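Local coordinates for protein leucine aminopeptidase 2, chloroplastic (Streptomyces sp. BC16019, PDB 5LHJ) that is a manganese-binding M17 aminopeptidase that takes part in bottromycin maturation, probably by removing N-terminal amino acids, at residues L209-L222 with A235-P247. Numbering follows the deposited sequence.
Sequences LDCAVYEGAGLTEL and AEPPRYVELTYDP
An antiparallel strand pair at the margin of the catalytic domain's mixed sheet joins 210-214 to 239-245, their axes 4.7 Å apart. Six backbone bonds tie Asp210 to Thr244, Ala212 to Glu242 and Tyr214 to Tyr240; among them Ala212 N donates to Glu242 O at 2.9 Å. Between these lie the non-hydrogen-bonded pairs Cys211-Leu243 and Val213-Val241, whose side chains share the face covered by helix 193-207; here Cys211 SG reaches Val241 CG1 at 3.8 Å.

On the other face, Tyr214 and Tyr240 run side by side, with Tyr214 CD1 3.8 Å from Tyr240 CD2. Leu222 CD1 sits over one face of the Tyr214 ring and also touches Tyr240 CD2, while Leu219 CD1 packs against Tyr240 CB at 3.6 Å, so the turn of helix after the strand folds back over the aromatic pair. Tyr240 OH donates to Glu242 OE2 at 2.6 Å, meeting the carboxylate on its anti side; a water links Glu242 OE1 to Tyr214 OH. Arg356 and His310 also hold OE2, so this buried carboxylate is richly satisfied and probably stays ionised.

At the end of the pair, the Arg239 chain turns about its CB-CG bond (chi2 -73°), bringing its guanidinium face against Glu215 CB while NH1, 3.0 Å from Pro238 O, donates to it from above the carbonyl plane. Glu215 OE1 lies 3.7 Å from Arg239 NH2 in a long, stacked salt bridge without a directed N-H. Replacing Arg239 by an alanine removes the guanidinium, and is likely to uncover Glu215 CB and leave the Glu215 carboxylate without this counter-charge. Strand 239-245 continues by backbone bonds to 306-316, making 210-214 an antiparallel outer addition to the mixed sheet of an M17 catalytic domain.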
loop_
_atom_site.group_PDB
_atom_site.type_symbol
_atom_site.label_atom_id
_atom_site.label_comp_id
_atom_site.label_asym_id
_atom_site.label_seq_id
_atom_site.Cartn_x
_atom_site.Cartn_y
_atom_site.Cartn_z
ATOM N N LEU A 209 -18.811 46.574 -8.878
ATOM C CA LEU A 209 -19.204 45.409 -9.654
ATOM C C LEU A 209 -20.546 44.978 -9.078
ATOM O O LEU A 209 -20.737 45.042 -7.867
ATOM C CB LEU A 209 -18.187 44.265 -9.492
ATOM C CG LEU A 209 -16.758 44.484 -9.975
ATOM C CD1 LEU A 209 -15.835 43.370 -9.493
ATOM C CD2 LEU A 209 -16.713 44.593 -11.485
ATOM N N ASP A 210 -21.482 44.553 -9.922
ATOM C CA ASP A 210 -22.744 43.997 -9.418
ATOM C C ASP A 210 -22.425 42.660 -8.758
ATOM O O ASP A 210 -21.605 41.885 -9.279
ATOM C CB ASP A 210 -23.775 43.796 -10.529
ATOM C CG ASP A 210 -24.073 45.070 -11.290
ATOM O OD1 ASP A 210 -24.384 46.101 -10.649
ATOM O OD2 ASP A 210 -23.990 45.045 -12.544
ATOM N N CYS A 211 -23.030 42.414 -7.600
ATOM C CA CYS A 211 -22.786 41.193 -6.846
ATOM C C CYS A 211 -24.079 40.676 -6.220
ATOM O O CYS A 211 -24.789 41.422 -5.520
ATOM C CB CYS A 211 -21.731 41.422 -5.768
ATOM S SG CYS A 211 -21.313 39.973 -4.769
ATOM N N ALA A 212 -24.386 39.414 -6.504
ATOM C CA ALA A 212 -25.522 38.704 -5.919
ATOM C C ALA A 212 -24.980 37.479 -5.203
ATOM O O ALA A 212 -24.244 36.692 -5.811
ATOM C CB ALA A 212 -26.502 38.274 -7.002
ATOM N N VAL A 213 -25.337 37.330 -3.927
ATOM C CA VAL A 213 -24.967 36.171 -3.124
ATOM C C VAL A 213 -26.212 35.351 -2.826
ATOM O O VAL A 213 -27.195 35.892 -2.310
ATOM C CB VAL A 213 -24.323 36.595 -1.800
ATOM C CG1 VAL A 213 -24.030 35.367 -0.929
ATOM C CG2 VAL A 213 -23.059 37.392 -2.070
ATOM N N TYR A 214 -26.169 34.066 -3.159
ATOM C CA TYR A 214 -27.292 33.164 -2.952
ATOM C C TYR A 214 -26.947 32.179 -1.832
ATOM O O TYR A 214 -25.855 31.601 -1.809
ATOM C CB TYR A 214 -27.637 32.424 -4.237
ATOM C CG TYR A 214 -28.097 33.337 -5.356
ATOM C CD1 TYR A 214 -27.178 33.930 -6.212
ATOM C CD2 TYR A 214 -29.455 33.614 -5.556
ATOM C CE1 TYR A 214 -27.580 34.765 -7.242
ATOM C CE2 TYR A 214 -29.872 34.459 -6.589
ATOM C CZ TYR A 214 -28.926 35.031 -7.427
ATOM O OH TYR A 214 -29.294 35.870 -8.457
ATOM N N GLU A 215 -27.887 32.033 -0.901
ATOM C CA GLU A 215 -27.714 31.210 0.288
ATOM C C GLU A 215 -29.064 30.645 0.696
ATOM O O GLU A 215 -30.094 31.231 0.373
ATOM C CB GLU A 215 -27.130 32.054 1.432
ATOM C CG GLU A 215 -27.948 33.290 1.810
ATOM C CD GLU A 215 -27.253 34.198 2.816
ATOM O OE1 GLU A 215 -27.267 33.886 4.029
ATOM O OE2 GLU A 215 -26.696 35.242 2.404
ATOM N N GLY A 216 -29.054 29.516 1.400
ATOM C CA GLY A 216 -30.280 28.944 1.964
ATOM C C GLY A 216 -31.366 28.714 0.921
ATOM O O GLY A 216 -31.103 28.154 -0.146
ATOM N N ALA A 217 -32.580 29.177 1.218
ATOM C CA ALA A 217 -33.721 28.992 0.312
ATOM C C ALA A 217 -33.543 29.687 -1.047
ATOM O O ALA A 217 -33.975 29.159 -2.076
ATOM C CB ALA A 217 -35.008 29.467 0.977
ATOM N N GLY A 218 -32.909 30.861 -1.054
ATOM C CA GLY A 218 -32.618 31.562 -2.303
ATOM C C GLY A 218 -31.663 30.769 -3.190
ATOM O O GLY A 218 -31.790 30.787 -4.419
ATOM N N LEU A 219 -30.713 30.077 -2.573
ATOM C CA LEU A 219 -29.809 29.175 -3.309
ATOM C C LEU A 219 -30.571 27.960 -3.849
ATOM O O LEU A 219 -30.464 27.636 -5.025
ATOM C CB LEU A 219 -28.618 28.742 -2.438
ATOM C CG LEU A 219 -27.648 27.711 -3.047
ATOM C CD1 LEU A 219 -27.136 28.192 -4.397
ATOM C CD2 LEU A 219 -26.492 27.407 -2.106
ATOM N N THR A 220 -31.357 27.302 -2.999
ATOM C CA THR A 220 -32.175 26.147 -3.427
ATOM C C THR A 220 -33.014 26.427 -4.695
ATOM O O THR A 220 -33.116 25.575 -5.579
ATOM C CB THR A 220 -33.084 25.676 -2.270
ATOM O OG1 THR A 220 -32.265 25.350 -1.143
ATOM C CG2 THR A 220 -33.929 24.451 -2.668
ATOM N N GLU A 221 -33.570 27.635 -4.784
ATOM C CA GLU A 221 -34.366 28.068 -5.946
ATOM C C GLU A 221 -33.644 28.014 -7.300
ATOM O O GLU A 221 -34.294 27.883 -8.324
ATOM C CB GLU A 221 -34.878 29.503 -5.739
ATOM C CG GLU A 221 -36.030 29.603 -4.761
ATOM C CD GLU A 221 -36.452 31.034 -4.445
ATOM O OE1 GLU A 221 -35.894 31.997 -5.025
ATOM O OE2 GLU A 221 -37.358 31.195 -3.588
ATOM N N LEU A 222 -32.314 28.141 -7.299
ATOM C CA LEU A 222 -31.539 28.157 -8.537
ATOM C C LEU A 222 -31.347 26.770 -9.130
ATOM O O LEU A 222 -31.020 26.658 -10.301
ATOM C CB LEU A 222 -30.175 28.813 -8.326
ATOM C CG LEU A 222 -30.158 30.226 -7.759
ATOM C CD1 LEU A 222 -28.729 30.753 -7.810
ATOM C CD2 LEU A 222 -31.109 31.141 -8.516
ATOM N N ALA A 235 -20.452 21.085 7.994
ATOM C CA ALA A 235 -21.153 22.023 8.888
ATOM C C ALA A 235 -21.311 23.414 8.254
ATOM O O ALA A 235 -22.207 24.171 8.651
ATOM C CB ALA A 235 -20.415 22.151 10.214
ATOM N N GLU A 236 -20.446 23.759 7.303
ATOM C CA GLU A 236 -20.548 25.053 6.605
ATOM C C GLU A 236 -21.525 24.954 5.430
ATOM O O GLU A 236 -21.438 24.028 4.613
ATOM C CB GLU A 236 -19.170 25.516 6.119
ATOM C CG GLU A 236 -18.183 25.814 7.224
ATOM C CD GLU A 236 -18.580 27.005 8.072
ATOM O OE1 GLU A 236 -19.263 27.914 7.551
ATOM O OE2 GLU A 236 -18.213 27.039 9.260
ATOM N N PRO A 237 -22.482 25.890 5.330
ATOM C CA PRO A 237 -23.416 25.820 4.216
ATOM C C PRO A 237 -22.766 26.340 2.919
ATOM O O PRO A 237 -21.899 27.207 2.990
ATOM C CB PRO A 237 -24.546 26.752 4.663
ATOM C CG PRO A 237 -23.852 27.768 5.491
ATOM C CD PRO A 237 -22.814 26.993 6.253
ATOM N N PRO A 238 -23.207 25.848 1.754
ATOM C CA PRO A 238 -22.657 26.347 0.493
ATOM C C PRO A 238 -23.192 27.739 0.144
ATOM O O PRO A 238 -24.139 28.229 0.782
ATOM C CB PRO A 238 -23.122 25.305 -0.527
ATOM C CG PRO A 238 -24.405 24.786 0.045
ATOM C CD PRO A 238 -24.207 24.785 1.537
ATOM N N ARG A 239 -22.526 28.377 -0.814
ATOM C CA ARG A 239 -22.902 29.699 -1.329
ATOM C C ARG A 239 -22.741 29.669 -2.832
ATOM O O ARG A 239 -21.926 28.906 -3.368
ATOM C CB ARG A 239 -21.995 30.798 -0.748
ATOM C CG ARG A 239 -22.115 31.024 0.755
ATOM C CD ARG A 239 -23.423 31.730 1.094
ATOM N NE ARG A 239 -23.607 32.042 2.520
ATOM C CZ ARG A 239 -24.241 31.284 3.414
ATOM N NH1 ARG A 239 -24.750 30.088 3.090
ATOM N NH2 ARG A 239 -24.389 31.730 4.659
ATOM N N TYR A 240 -23.499 30.513 -3.519
ATOM C CA TYR A 240 -23.269 30.759 -4.935
ATOM C C TYR A 240 -23.254 32.259 -5.153
ATOM O O TYR A 240 -24.181 32.954 -4.705
ATOM C CB TYR A 240 -24.356 30.105 -5.781
ATOM C CG TYR A 240 -24.220 30.367 -7.244
ATOM C CD1 TYR A 240 -23.161 29.823 -7.974
ATOM C CD2 TYR A 240 -25.148 31.159 -7.917
ATOM C CE1 TYR A 240 -23.024 30.075 -9.334
ATOM C CE2 TYR A 240 -25.030 31.409 -9.274
ATOM C CZ TYR A 240 -23.973 30.864 -9.984
ATOM O OH TYR A 240 -23.864 31.110 -11.334
ATOM N N VAL A 241 -22.216 32.744 -5.835
ATOM C CA VAL A 241 -22.023 34.188 -6.041
ATOM C C VAL A 241 -21.910 34.494 -7.533
ATOM O O VAL A 241 -21.180 33.817 -8.271
ATOM C CB VAL A 241 -20.780 34.728 -5.288
ATOM C CG1 VAL A 241 -20.686 36.254 -5.418
ATOM C CG2 VAL A 241 -20.850 34.343 -3.820
ATOM N N GLU A 242 -22.627 35.527 -7.973
ATOM C CA GLU A 242 -22.465 36.050 -9.328
ATOM C C GLU A 242 -21.966 37.487 -9.231
ATOM O O GLU A 242 -22.500 38.293 -8.460
ATOM C CB GLU A 242 -23.754 35.922 -10.155
ATOM C CG GLU A 242 -23.930 34.502 -10.682
ATOM C CD GLU A 242 -25.199 34.247 -11.477
ATOM O OE1 GLU A 242 -26.144 35.067 -11.428
ATOM O OE2 GLU A 242 -25.262 33.191 -12.143
ATOM N N LEU A 243 -20.930 37.773 -10.008
ATOM C CA LEU A 243 -20.133 38.994 -9.880
ATOM C C LEU A 243 -20.011 39.525 -11.295
ATOM O O LEU A 243 -19.445 38.835 -12.140
ATOM C CB LEU A 243 -18.764 38.624 -9.273
ATOM C CG LEU A 243 -17.711 39.685 -8.970
ATOM C CD1 LEU A 243 -18.212 40.602 -7.875
ATOM C CD2 LEU A 243 -16.393 39.059 -8.542
ATOM N N THR A 244 -20.551 40.712 -11.582
ATOM C CA THR A 244 -20.606 41.224 -12.955
ATOM C C THR A 244 -19.906 42.582 -13.173
ATOM O O THR A 244 -20.192 43.560 -12.469
ATOM C CB THR A 244 -22.066 41.327 -13.438
ATOM O OG1 THR A 244 -22.724 40.072 -13.231
ATOM C CG2 THR A 244 -22.141 41.685 -14.907
ATOM N N TYR A 245 -19.014 42.614 -14.165
ATOM C CA TYR A 245 -18.412 43.847 -14.671
ATOM C C TYR A 245 -19.174 44.290 -15.916
ATOM O O TYR A 245 -19.203 43.578 -16.925
ATOM C CB TYR A 245 -16.943 43.632 -14.996
ATOM C CG TYR A 245 -16.270 44.798 -15.698
ATOM C CD1 TYR A 245 -16.040 46.008 -15.033
ATOM C CD2 TYR A 245 -15.848 44.688 -17.024
ATOM C CE1 TYR A 245 -15.414 47.067 -15.676
ATOM C CE2 TYR A 245 -15.222 45.743 -17.673
ATOM C CZ TYR A 245 -15.001 46.928 -16.996
ATOM O OH TYR A 245 -14.369 47.974 -17.653
ATOM N N ASP A 246 -19.785 45.472 -15.837
ATOM C CA ASP A 246 -20.651 45.966 -16.904
ATOM C C ASP A 246 -20.365 47.444 -17.099
ATOM O O ASP A 246 -21.119 48.271 -16.611
ATOM C CB ASP A 246 -22.127 45.723 -16.522
ATOM C CG ASP A 246 -23.041 45.567 -17.729
ATOM O OD1 ASP A 246 -22.698 46.023 -18.847
ATOM O OD2 ASP A 246 -24.126 44.970 -17.554
ATOM N N PRO A 247 -19.290 47.779 -17.839
ATOM C CA PRO A 247 -18.773 49.149 -17.886
ATOM C C PRO A 247 -19.667 50.126 -18.650
ATOM O O PRO A 247 -20.192 49.760 -19.697
ATOM C CB PRO A 247 -17.452 48.985 -18.625
ATOM C CG PRO A 247 -17.706 47.866 -19.577
ATOM C CD PRO A 247 -18.723 46.958 -18.926
HETATM O O HOH W 1 -25.086 43.547 -14.878
HETATM O O HOH W 2 -27.588 36.944 -10.116
HETATM O O HOH W 3 -26.777 27.672 1.683
#